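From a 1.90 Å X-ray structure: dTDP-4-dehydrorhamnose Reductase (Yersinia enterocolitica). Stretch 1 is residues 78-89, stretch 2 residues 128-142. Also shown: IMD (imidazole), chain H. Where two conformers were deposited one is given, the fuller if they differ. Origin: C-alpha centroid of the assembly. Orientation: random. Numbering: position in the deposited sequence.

Stretch 1 78-89: RAGIYNHLATEQ
Stretch 2 (128-142) NYYGRSKLIGESSVR

Two nearly parallel helices of one chain pack closely through small residues, with two side-chain hydrogen bonds and a histidine-isoleucine contact fastening the seam. Residues 78-89 are helical throughout, with a wider pi-type turn at 80-85; residues 129-142 form the second helix, capped by Asn-128, whose OD1 accepts from Gly-131 N (3.0 Å). The axes run in the same direction at 9°, approach to 7.7 Å and bury 494 Å² in all. Register is set by His-84 opposite Gly-137 (CA-CA 4.5 Å) and Glu-88 opposite Ser-140 (5.3 Å).

Ala-79 and Ser-133 point toward the partner helix, and Ala-79 O lies 3.4 Å from Ser-133 CB. Asn-83 (chi1 m, chi2 -18°) donates from ND2 to Ser-133 OG at 3.0 Å, nearly linear at 166°. Ser-133 is p, so its OG also donates to Tyr-130 O (2.7 Å), and the buried hydroxyl is satisfied both ways. Gly-137 makes the closest backbone approach possible: its CA is 3.8 Å from Asn-83 O, and a CB here would sit 2.8 Å from that oxygen. Thr-87 (m) turns OG1 back to Asn-83 O (2.7 Å), leaving CG2 to meet Gly-137 O at 3.6 Å and Val-141 CG2 (Val-141 is t) at 3.8 Å.

His-84 (t, chi2 -144°) leaves its helix sideways. Ile-136 (t, p) covers one face of the imidazole, with its CG1 3.8 Å from the ring centroid and its CG2 3.4 Å from His-84 CG; Ser-140 OG lies at the ring edge, 3.6 Å from His-84 CD2. Ser-140 (m) donates from OG to Glu-88 OE1 at 2.9 Å, which Glu-88 reaches with chi1 t and chi2 p. A water reinforces this link, donating to Glu-88 OE1 and Ser-140 O, both at 2.8 Å.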

# COMPACT_ATOMS: atom_id res chain seq x y z
N ARG D 78 18.26 -11.41 -18.98
CA ARG D 78 19.48 -12.03 -18.49
C ARG D 78 19.26 -12.61 -17.10
O ARG D 78 19.68 -13.73 -16.82
CB ARG D 78 20.62 -11.04 -18.50
CG ARG D 78 21.94 -11.62 -18.07
CD ARG D 78 23.01 -10.55 -18.17
NE ARG D 78 24.32 -11.05 -17.74
CZ ARG D 78 25.30 -11.44 -18.55
NH1 ARG D 78 25.16 -11.40 -19.87
NH2 ARG D 78 26.45 -11.85 -18.01
N ALA D 79 18.60 -11.85 -16.24
CA ALA D 79 18.26 -12.32 -14.89
C ALA D 79 17.44 -13.62 -14.94
O ALA D 79 17.68 -14.58 -14.18
CB ALA D 79 17.48 -11.24 -14.15
N GLY D 80 16.45 -13.64 -15.83
CA GLY D 80 15.57 -14.79 -15.98
C GLY D 80 16.30 -16.02 -16.48
O GLY D 80 16.21 -17.09 -15.90
N ILE D 81 17.04 -15.86 -17.57
CA ILE D 81 17.78 -16.97 -18.14
C ILE D 81 18.81 -17.56 -17.18
O ILE D 81 18.86 -18.78 -16.97
CB ILE D 81 18.50 -16.55 -19.42
CG1 ILE D 81 17.45 -16.17 -20.49
CG2 ILE D 81 19.40 -17.68 -19.92
CD1 ILE D 81 18.01 -15.48 -21.71
N TYR D 82 19.60 -16.68 -16.56
CA TYR D 82 20.69 -17.12 -15.69
C TYR D 82 20.27 -17.63 -14.33
O TYR D 82 20.87 -18.59 -13.82
CB TYR D 82 21.66 -15.97 -15.44
CG TYR D 82 22.66 -15.68 -16.55
CD1 TYR D 82 22.25 -15.50 -17.86
CD2 TYR D 82 24.01 -15.49 -16.24
CE1 TYR D 82 23.18 -15.18 -18.87
CE2 TYR D 82 24.94 -15.18 -17.24
CZ TYR D 82 24.52 -15.03 -18.54
OH TYR D 82 25.44 -14.73 -19.52
N ASN D 83 19.29 -16.98 -13.72
CA ASN D 83 18.88 -17.33 -12.35
C ASN D 83 17.65 -18.20 -12.28
O ASN D 83 17.50 -18.97 -11.31
CB ASN D 83 18.68 -16.04 -11.53
CG ASN D 83 19.95 -15.20 -11.44
OD1 ASN D 83 21.05 -15.71 -11.69
ND2 ASN D 83 19.82 -13.91 -11.10
N HIS D 84 16.77 -18.08 -13.27
CA HIS D 84 15.58 -18.92 -13.28
C HIS D 84 15.67 -20.10 -14.22
O HIS D 84 15.65 -21.24 -13.78
CB HIS D 84 14.32 -18.11 -13.55
CG HIS D 84 13.10 -18.95 -13.72
ND1 HIS D 84 12.10 -18.64 -14.62
CD2 HIS D 84 12.77 -20.16 -13.20
CE1 HIS D 84 11.17 -19.57 -14.57
NE2 HIS D 84 11.55 -20.51 -13.73
N LEU D 85 15.77 -19.86 -15.52
CA LEU D 85 15.78 -20.97 -16.47
C LEU D 85 16.93 -21.95 -16.24
O LEU D 85 16.71 -23.15 -16.27
CB LEU D 85 15.75 -20.45 -17.91
CG LEU D 85 14.55 -19.53 -18.24
CD1 LEU D 85 14.62 -19.19 -19.71
CD2 LEU D 85 13.20 -20.17 -17.93
N ALA D 86 18.15 -21.46 -16.01
CA ALA D 86 19.27 -22.34 -15.76
C ALA D 86 19.04 -23.17 -14.49
O ALA D 86 19.30 -24.36 -14.47
CB ALA D 86 20.57 -21.56 -15.66
N THR D 87 18.52 -22.53 -13.45
CA THR D 87 18.29 -23.18 -12.16
C THR D 87 17.22 -24.28 -12.33
O THR D 87 17.34 -25.33 -11.71
CB THR D 87 17.88 -22.14 -11.10
OG1 THR D 87 18.96 -21.22 -10.93
CG2 THR D 87 17.57 -22.78 -9.75
N GLU D 88 16.22 -24.03 -13.18
CA GLU D 88 15.18 -25.01 -13.46
C GLU D 88 15.78 -26.28 -14.06
O GLU D 88 15.39 -27.38 -13.69
CB GLU D 88 14.13 -24.41 -14.41
CG GLU D 88 13.10 -25.38 -15.01
CD GLU D 88 12.14 -25.99 -14.00
OE1 GLU D 88 12.04 -25.48 -12.87
OE2 GLU D 88 11.46 -26.99 -14.35
N GLN D 89 16.70 -26.12 -15.00
CA GLN D 89 17.36 -27.30 -15.60
C GLN D 89 18.22 -28.04 -14.57
O GLN D 89 18.24 -29.27 -14.55
CB GLN D 89 18.16 -26.90 -16.82
CG GLN D 89 17.26 -26.36 -17.93
CD GLN D 89 16.27 -27.38 -18.40
OE1 GLN D 89 16.64 -28.47 -18.81
NE2 GLN D 89 14.99 -27.02 -18.35
N ASN D 128 12.70 -6.02 -6.86
CA ASN D 128 13.41 -5.83 -8.13
C ASN D 128 13.55 -7.13 -8.93
O ASN D 128 13.19 -8.22 -8.44
CB ASN D 128 14.78 -5.18 -7.85
CG ASN D 128 15.55 -5.85 -6.71
OD1 ASN D 128 15.62 -7.09 -6.61
ND2 ASN D 128 16.18 -5.04 -5.88
N TYR D 129 14.03 -7.02 -10.17
CA TYR D 129 14.14 -8.21 -11.02
C TYR D 129 15.14 -9.25 -10.55
O TYR D 129 14.89 -10.42 -10.71
CB TYR D 129 14.29 -7.85 -12.52
CG TYR D 129 12.98 -7.37 -13.13
CD1 TYR D 129 11.92 -8.27 -13.33
CD2 TYR D 129 12.77 -6.01 -13.44
CE1 TYR D 129 10.71 -7.83 -13.87
CE2 TYR D 129 11.56 -5.57 -13.99
CZ TYR D 129 10.54 -6.47 -14.20
OH TYR D 129 9.35 -6.04 -14.70
N TYR D 130 16.23 -8.81 -9.93
CA TYR D 130 17.19 -9.74 -9.37
C TYR D 130 16.48 -10.63 -8.34
O TYR D 130 16.53 -11.86 -8.42
CB TYR D 130 18.38 -9.01 -8.72
CG TYR D 130 19.25 -9.95 -7.92
CD1 TYR D 130 19.99 -10.95 -8.57
CD2 TYR D 130 19.31 -9.88 -6.54
CE1 TYR D 130 20.75 -11.85 -7.86
CE2 TYR D 130 20.10 -10.77 -5.81
CZ TYR D 130 20.80 -11.75 -6.48
OH TYR D 130 21.59 -12.64 -5.79
N GLY D 131 15.79 -9.98 -7.40
CA GLY D 131 15.07 -10.71 -6.35
C GLY D 131 14.00 -11.66 -6.90
O GLY D 131 13.89 -12.82 -6.45
N ARG D 132 13.24 -11.19 -7.89
CA ARG D 132 12.24 -12.02 -8.53
C ARG D 132 12.88 -13.27 -9.17
O ARG D 132 12.35 -14.37 -9.05
CB ARG D 132 11.50 -11.24 -9.61
CG ARG D 132 10.62 -10.13 -9.07
CD ARG D 132 10.07 -9.22 -10.16
NE ARG D 132 9.37 -8.11 -9.56
CZ ARG D 132 9.66 -6.82 -9.68
NH1 ARG D 132 10.55 -6.38 -10.55
NH2 ARG D 132 8.91 -5.94 -9.02
N SER D 133 14.02 -13.08 -9.86
CA SER D 133 14.69 -14.19 -10.53
C SER D 133 15.21 -15.24 -9.55
O SER D 133 15.13 -16.44 -9.81
CB SER D 133 15.81 -13.69 -11.46
OG SER D 133 16.95 -13.17 -10.74
N LYS D 134 15.73 -14.79 -8.41
CA LYS D 134 16.20 -15.70 -7.37
C LYS D 134 15.03 -16.47 -6.73
O LYS D 134 15.14 -17.69 -6.48
CB LYS D 134 16.99 -14.96 -6.29
CG LYS D 134 18.31 -14.33 -6.75
CD LYS D 134 19.35 -15.31 -7.29
CE LYS D 134 19.79 -16.33 -6.25
NZ LYS D 134 20.90 -17.19 -6.72
N LEU D 135 13.94 -15.75 -6.48
CA LEU D 135 12.75 -16.35 -5.86
C LEU D 135 12.12 -17.41 -6.74
O LEU D 135 11.73 -18.46 -6.25
CB LEU D 135 11.71 -15.29 -5.53
CG LEU D 135 10.41 -15.81 -4.90
CD1 LEU D 135 10.69 -16.59 -3.63
CD2 LEU D 135 9.47 -14.64 -4.63
N ILE D 136 11.97 -17.14 -8.02
CA ILE D 136 11.35 -18.15 -8.88
C ILE D 136 12.35 -19.33 -9.02
O ILE D 136 11.93 -20.49 -9.13
CB ILE D 136 10.86 -17.57 -10.23
CG1 ILE D 136 10.03 -18.60 -11.01
CG2 ILE D 136 12.00 -17.05 -11.06
CD1 ILE D 136 8.69 -18.95 -10.39
N GLY D 137 13.66 -19.05 -8.96
CA GLY D 137 14.66 -20.12 -8.99
C GLY D 137 14.45 -21.00 -7.76
O GLY D 137 14.49 -22.25 -7.87
N GLU D 138 14.17 -20.39 -6.61
CA GLU D 138 13.88 -21.18 -5.38
C GLU D 138 12.68 -22.10 -5.60
O GLU D 138 12.73 -23.27 -5.22
CB GLU D 138 13.56 -20.32 -4.15
CG GLU D 138 14.67 -19.42 -3.61
CD GLU D 138 14.27 -18.75 -2.29
OE1 GLU D 138 13.20 -19.11 -1.74
OE2 GLU D 138 15.03 -17.89 -1.79
N SER D 139 11.61 -21.57 -6.20
CA SER D 139 10.42 -22.36 -6.47
C SER D 139 10.79 -23.60 -7.30
O SER D 139 10.38 -24.72 -6.96
CB SER D 139 9.35 -21.56 -7.23
OG SER D 139 8.95 -20.40 -6.52
N SER D 140 11.61 -23.39 -8.34
CA SER D 140 12.03 -24.48 -9.23
C SER D 140 12.72 -25.60 -8.46
O SER D 140 12.50 -26.78 -8.72
CB SER D 140 13.00 -23.97 -10.30
OG SER D 140 12.32 -23.17 -11.22
N VAL D 141 13.55 -25.20 -7.50
CA VAL D 141 14.29 -26.13 -6.66
C VAL D 141 13.33 -26.92 -5.75
O VAL D 141 13.37 -28.16 -5.72
CB VAL D 141 15.38 -25.41 -5.86
CG1 VAL D 141 15.99 -26.31 -4.79
CG2 VAL D 141 16.45 -24.88 -6.81
N ARG D 142 12.44 -26.21 -5.05
CA ARG D 142 11.46 -26.85 -4.13
C ARG D 142 10.53 -27.81 -4.79
O ARG D 142 10.32 -28.91 -4.27
CB ARG D 142 10.58 -25.82 -3.41
CG ARG D 142 11.30 -25.05 -2.35
CD ARG D 142 10.33 -24.43 -1.35
NE ARG D 142 11.11 -23.55 -0.50
CZ ARG D 142 11.47 -22.32 -0.86
NH1 ARG D 142 12.23 -21.60 -0.04
NH2 ARG D 142 11.10 -21.83 -2.04
N1 IMD H . 14.88 -30.71 -20.43
C2 IMD H . 14.31 -31.14 -19.28
N3 IMD H . 13.99 -32.44 -19.42
C4 IMD H . 14.34 -32.84 -20.66
C5 IMD H . 14.90 -31.75 -21.30
O HOH W 1 20.23 -18.18 -9.34
O HOH W 2 10.98 -27.29 -11.01